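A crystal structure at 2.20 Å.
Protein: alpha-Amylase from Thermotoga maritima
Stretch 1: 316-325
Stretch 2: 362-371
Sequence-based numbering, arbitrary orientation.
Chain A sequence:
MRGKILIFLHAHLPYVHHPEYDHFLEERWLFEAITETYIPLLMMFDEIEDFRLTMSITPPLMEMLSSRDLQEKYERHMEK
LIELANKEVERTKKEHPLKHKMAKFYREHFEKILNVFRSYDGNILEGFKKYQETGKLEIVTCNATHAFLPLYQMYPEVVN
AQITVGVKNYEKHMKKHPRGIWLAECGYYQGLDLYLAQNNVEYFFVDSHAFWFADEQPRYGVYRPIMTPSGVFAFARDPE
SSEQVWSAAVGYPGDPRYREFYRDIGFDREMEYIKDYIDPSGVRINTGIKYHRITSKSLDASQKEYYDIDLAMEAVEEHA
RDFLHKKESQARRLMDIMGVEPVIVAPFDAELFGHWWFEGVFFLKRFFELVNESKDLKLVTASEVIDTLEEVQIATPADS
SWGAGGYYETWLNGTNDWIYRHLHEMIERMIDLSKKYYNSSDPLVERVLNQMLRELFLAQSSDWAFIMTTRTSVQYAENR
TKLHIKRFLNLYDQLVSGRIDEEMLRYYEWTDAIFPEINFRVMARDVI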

# COMPACT_ATOMS: atom_id res chain seq x y z
N VAL A 316 7.27 -21.77 -37.05
CA VAL A 316 7.87 -22.85 -36.25
C VAL A 316 8.75 -23.73 -37.13
O VAL A 316 9.82 -24.19 -36.71
CB VAL A 316 6.91 -23.69 -35.26
CG1 VAL A 316 5.57 -23.02 -35.02
CG2 VAL A 316 6.71 -25.16 -35.67
N GLU A 317 8.30 -23.94 -38.37
CA GLU A 317 9.03 -24.75 -39.35
C GLU A 317 10.43 -24.15 -39.63
O GLU A 317 11.42 -24.86 -39.63
CB GLU A 317 8.21 -24.92 -40.63
CG GLU A 317 8.51 -26.23 -41.34
CD GLU A 317 7.98 -27.44 -40.59
OE1 GLU A 317 6.81 -27.42 -40.15
OE2 GLU A 317 8.73 -28.43 -40.43
N GLU A 318 10.49 -22.84 -39.80
CA GLU A 318 11.75 -22.14 -39.96
C GLU A 318 12.65 -22.17 -38.74
O GLU A 318 13.86 -22.35 -38.86
CB GLU A 318 11.49 -20.67 -40.23
CG GLU A 318 10.90 -20.35 -41.57
CD GLU A 318 10.59 -18.88 -41.69
OE1 GLU A 318 9.70 -18.52 -42.51
OE2 GLU A 318 11.24 -18.08 -40.95
N HIS A 319 12.06 -21.89 -37.58
CA HIS A 319 12.80 -21.83 -36.34
C HIS A 319 13.36 -23.20 -35.97
O HIS A 319 14.51 -23.31 -35.57
CB HIS A 319 11.92 -21.25 -35.20
CG HIS A 319 11.52 -19.83 -35.43
ND1 HIS A 319 12.24 -18.97 -36.23
CD2 HIS A 319 10.47 -19.12 -34.96
CE1 HIS A 319 11.66 -17.78 -36.23
NE2 HIS A 319 10.58 -17.85 -35.48
N ALA A 320 12.54 -24.23 -36.13
CA ALA A 320 12.95 -25.58 -35.81
C ALA A 320 14.12 -26.05 -36.70
O ALA A 320 14.97 -26.83 -36.27
CB ALA A 320 11.76 -26.52 -35.89
N ARG A 321 14.20 -25.55 -37.93
CA ARG A 321 15.31 -25.88 -38.81
C ARG A 321 16.50 -24.99 -38.51
O ARG A 321 17.64 -25.40 -38.68
CB ARG A 321 14.91 -25.76 -40.28
CG ARG A 321 13.97 -26.86 -40.77
CD ARG A 321 13.49 -26.56 -42.20
NE ARG A 321 13.10 -27.79 -42.89
CZ ARG A 321 11.89 -28.36 -42.83
NH1 ARG A 321 10.91 -27.82 -42.11
NH2 ARG A 321 11.66 -29.48 -43.51
N ASP A 322 16.25 -23.77 -38.07
CA ASP A 322 17.35 -22.96 -37.59
C ASP A 322 18.05 -23.67 -36.41
O ASP A 322 19.27 -23.84 -36.39
CB ASP A 322 16.86 -21.60 -37.13
CG ASP A 322 17.97 -20.61 -37.01
OD1 ASP A 322 18.54 -20.29 -38.05
OD2 ASP A 322 18.29 -20.13 -35.91
N PHE A 323 17.27 -24.07 -35.42
CA PHE A 323 17.84 -24.66 -34.25
C PHE A 323 18.56 -25.98 -34.56
O PHE A 323 19.72 -26.15 -34.14
CB PHE A 323 16.81 -24.80 -33.11
CG PHE A 323 17.44 -24.85 -31.75
CD1 PHE A 323 18.28 -23.82 -31.34
CD2 PHE A 323 17.23 -25.94 -30.91
CE1 PHE A 323 18.89 -23.88 -30.13
CE2 PHE A 323 17.82 -26.00 -29.67
CZ PHE A 323 18.65 -24.97 -29.27
N LEU A 324 17.88 -26.86 -35.32
CA LEU A 324 18.50 -28.06 -35.89
C LEU A 324 19.86 -27.81 -36.54
O LEU A 324 20.86 -28.45 -36.17
CB LEU A 324 17.59 -28.70 -36.92
CG LEU A 324 18.16 -29.91 -37.69
CD1 LEU A 324 18.01 -31.23 -36.92
CD2 LEU A 324 17.50 -30.01 -39.07
N HIS A 325 19.92 -26.86 -37.49
CA HIS A 325 21.17 -26.57 -38.16
C HIS A 325 22.20 -26.05 -37.18
O HIS A 325 23.35 -26.43 -37.26
CB HIS A 325 20.98 -25.67 -39.43
CG HIS A 325 20.02 -26.27 -40.42
ND1 HIS A 325 19.22 -25.51 -41.25
CD2 HIS A 325 19.67 -27.57 -40.65
CE1 HIS A 325 18.43 -26.31 -41.96
NE2 HIS A 325 18.68 -27.56 -41.60
N PHE A 362 4.58 -27.24 -30.43
CA PHE A 362 4.64 -27.44 -31.87
C PHE A 362 6.08 -27.40 -32.32
O PHE A 362 6.49 -28.25 -33.11
CB PHE A 362 3.87 -26.35 -32.66
CG PHE A 362 2.39 -26.21 -32.30
CD1 PHE A 362 1.82 -24.94 -32.15
CD2 PHE A 362 1.56 -27.33 -32.16
CE1 PHE A 362 0.44 -24.78 -31.84
CE2 PHE A 362 0.19 -27.17 -31.85
CZ PHE A 362 -0.37 -25.89 -31.69
N PHE A 363 6.81 -26.37 -31.89
CA PHE A 363 8.26 -26.29 -32.08
C PHE A 363 9.01 -27.54 -31.54
O PHE A 363 9.83 -28.15 -32.24
CB PHE A 363 8.83 -25.01 -31.46
CG PHE A 363 10.34 -24.94 -31.51
CD1 PHE A 363 10.99 -24.23 -32.52
CD2 PHE A 363 11.13 -25.59 -30.53
CE1 PHE A 363 12.40 -24.18 -32.59
CE2 PHE A 363 12.51 -25.54 -30.58
CZ PHE A 363 13.16 -24.85 -31.62
N LEU A 364 8.72 -27.92 -30.30
CA LEU A 364 9.31 -29.09 -29.72
C LEU A 364 9.11 -30.34 -30.56
O LEU A 364 10.03 -31.18 -30.69
CB LEU A 364 8.84 -29.32 -28.28
CG LEU A 364 10.00 -29.13 -27.31
CD1 LEU A 364 11.02 -30.22 -27.55
CD2 LEU A 364 10.72 -27.75 -27.43
N LYS A 365 7.91 -30.45 -31.14
CA LYS A 365 7.55 -31.65 -31.89
C LYS A 365 8.29 -31.67 -33.23
O LYS A 365 8.78 -32.70 -33.66
CB LYS A 365 6.05 -31.71 -32.11
CG LYS A 365 5.58 -33.01 -32.76
CD LYS A 365 4.34 -32.74 -33.59
CE LYS A 365 3.67 -34.03 -34.01
NZ LYS A 365 2.51 -33.69 -34.87
N ARG A 366 8.38 -30.51 -33.86
CA ARG A 366 9.04 -30.43 -35.13
C ARG A 366 10.53 -30.61 -34.97
O ARG A 366 11.15 -31.23 -35.83
CB ARG A 366 8.69 -29.12 -35.88
CG ARG A 366 7.28 -29.19 -36.49
CD ARG A 366 7.05 -30.45 -37.42
NE ARG A 366 7.90 -30.35 -38.61
CZ ARG A 366 8.66 -31.32 -39.10
NH1 ARG A 366 9.39 -31.09 -40.18
NH2 ARG A 366 8.68 -32.52 -38.51
N PHE A 367 11.09 -30.09 -33.88
CA PHE A 367 12.52 -30.24 -33.62
C PHE A 367 12.86 -31.68 -33.35
O PHE A 367 13.87 -32.16 -33.81
CB PHE A 367 12.97 -29.34 -32.48
CG PHE A 367 14.43 -29.46 -32.15
CD1 PHE A 367 15.38 -28.85 -32.96
CD2 PHE A 367 14.85 -30.16 -31.01
CE1 PHE A 367 16.76 -28.95 -32.65
CE2 PHE A 367 16.22 -30.26 -30.69
CZ PHE A 367 17.19 -29.66 -31.52
N PHE A 368 12.00 -32.40 -32.62
CA PHE A 368 12.24 -33.81 -32.38
C PHE A 368 12.24 -34.59 -33.68
O PHE A 368 13.15 -35.39 -33.92
CB PHE A 368 11.24 -34.41 -31.39
CG PHE A 368 11.46 -34.00 -29.96
CD1 PHE A 368 12.62 -33.32 -29.57
CD2 PHE A 368 10.52 -34.31 -28.98
CE1 PHE A 368 12.83 -32.97 -28.26
CE2 PHE A 368 10.72 -33.97 -27.65
CZ PHE A 368 11.88 -33.30 -27.29
N GLU A 369 11.23 -34.35 -34.52
CA GLU A 369 11.10 -35.08 -35.78
C GLU A 369 12.29 -34.83 -36.70
O GLU A 369 12.77 -35.74 -37.37
CB GLU A 369 9.76 -34.77 -36.47
CG GLU A 369 8.56 -35.29 -35.69
CD GLU A 369 7.20 -34.85 -36.26
OE1 GLU A 369 7.09 -33.78 -36.93
OE2 GLU A 369 6.23 -35.61 -36.03
N LEU A 370 12.76 -33.59 -36.70
CA LEU A 370 13.94 -33.20 -37.46
C LEU A 370 15.20 -33.87 -36.93
O LEU A 370 16.01 -34.37 -37.73
CB LEU A 370 14.10 -31.70 -37.43
CG LEU A 370 13.65 -30.83 -38.62
CD1 LEU A 370 12.75 -31.54 -39.64
CD2 LEU A 370 13.00 -29.59 -38.08
N VAL A 371 15.38 -33.88 -35.60
CA VAL A 371 16.54 -34.55 -35.00
C VAL A 371 16.48 -36.03 -35.29
O VAL A 371 17.49 -36.63 -35.62
CB VAL A 371 16.70 -34.28 -33.47
CG1 VAL A 371 17.65 -35.28 -32.85
CG2 VAL A 371 17.24 -32.88 -33.23

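How do the two helices first meet at V316? Their axes pass 8.9 Å apart with N-to-C directions 47° apart, and near this end the backbones come close, V316 CA lying 5.4 Å from F363 CA. V316 points toward stretch 2 and is buried there. V316 CG2 lies 4.0 Å from F362 O and 4.2 Å from R366 CG, so a short, branched side chain covers the backbone and the aliphatic part of the arginine.

What does E317 add beyond packing? Its CA-to-CB bond runs sideways, but chi1 t and chi2 p bring the carboxylate nearer to stretch 2, where it forms a salt bridge with R366. E317 OE2 accepts hydrogen bonds from R366 NH1 and from R366 NE, each at 2.8 Å; a weak one joins R366 NE to E317 OE1 at 3.5 Å. The carboxylate oxygen OE2 meets the guanidinium at its edge, where the N-H groups point. R321, one turn on, also reaches E317, with a weak hydrogen bond from R321 NH1 to E317 OE2 of 2.8 Å. The two arginines are therefore close, R321 NH1 being 4.1 Å from R366 NH1, and the shared carboxylate offsets their like charges. R366 NH2 is bound in turn to E369 OE1 at 2.6 Å, within its own helix.

Why does a residue as small as A320 suit the middle of the contact? Here A320 CA and F367 CA are 5.2 Å apart, and the methyl group sits as a knob among F363, R366, F367 and L370. A320 CB is 4.0 Å from both R366 CB and L370 CD2, so a single methyl carbon already touches both side chains. F363 returns the arrangement, its ring resting among V316, H319, A320 and F323, with F363 CE1 3.6 Å from H319 C and 3.5 Å from A320 N.

What closes the contact beyond A320? F323 points toward stretch 2 and meets two phenylalanines: F323 CB is 3.9 Å from F363 CZ, and F323 CD2 is 3.5 Å from F367 CE1. The rings of F323 and F367 lie obliquely, planes at 48° and centroids 5.3 Å apart. L324 starts sideways, but its end approaches L370 and V371, with L324 CD2 4.0 Å from L370 CG and L324 CD1 4.1 Å from V371 CG2. F323 and L324 suit this buried place because neither side chain has a polar group to satisfy, and they contribute to the 651 Å² buried between the stretches.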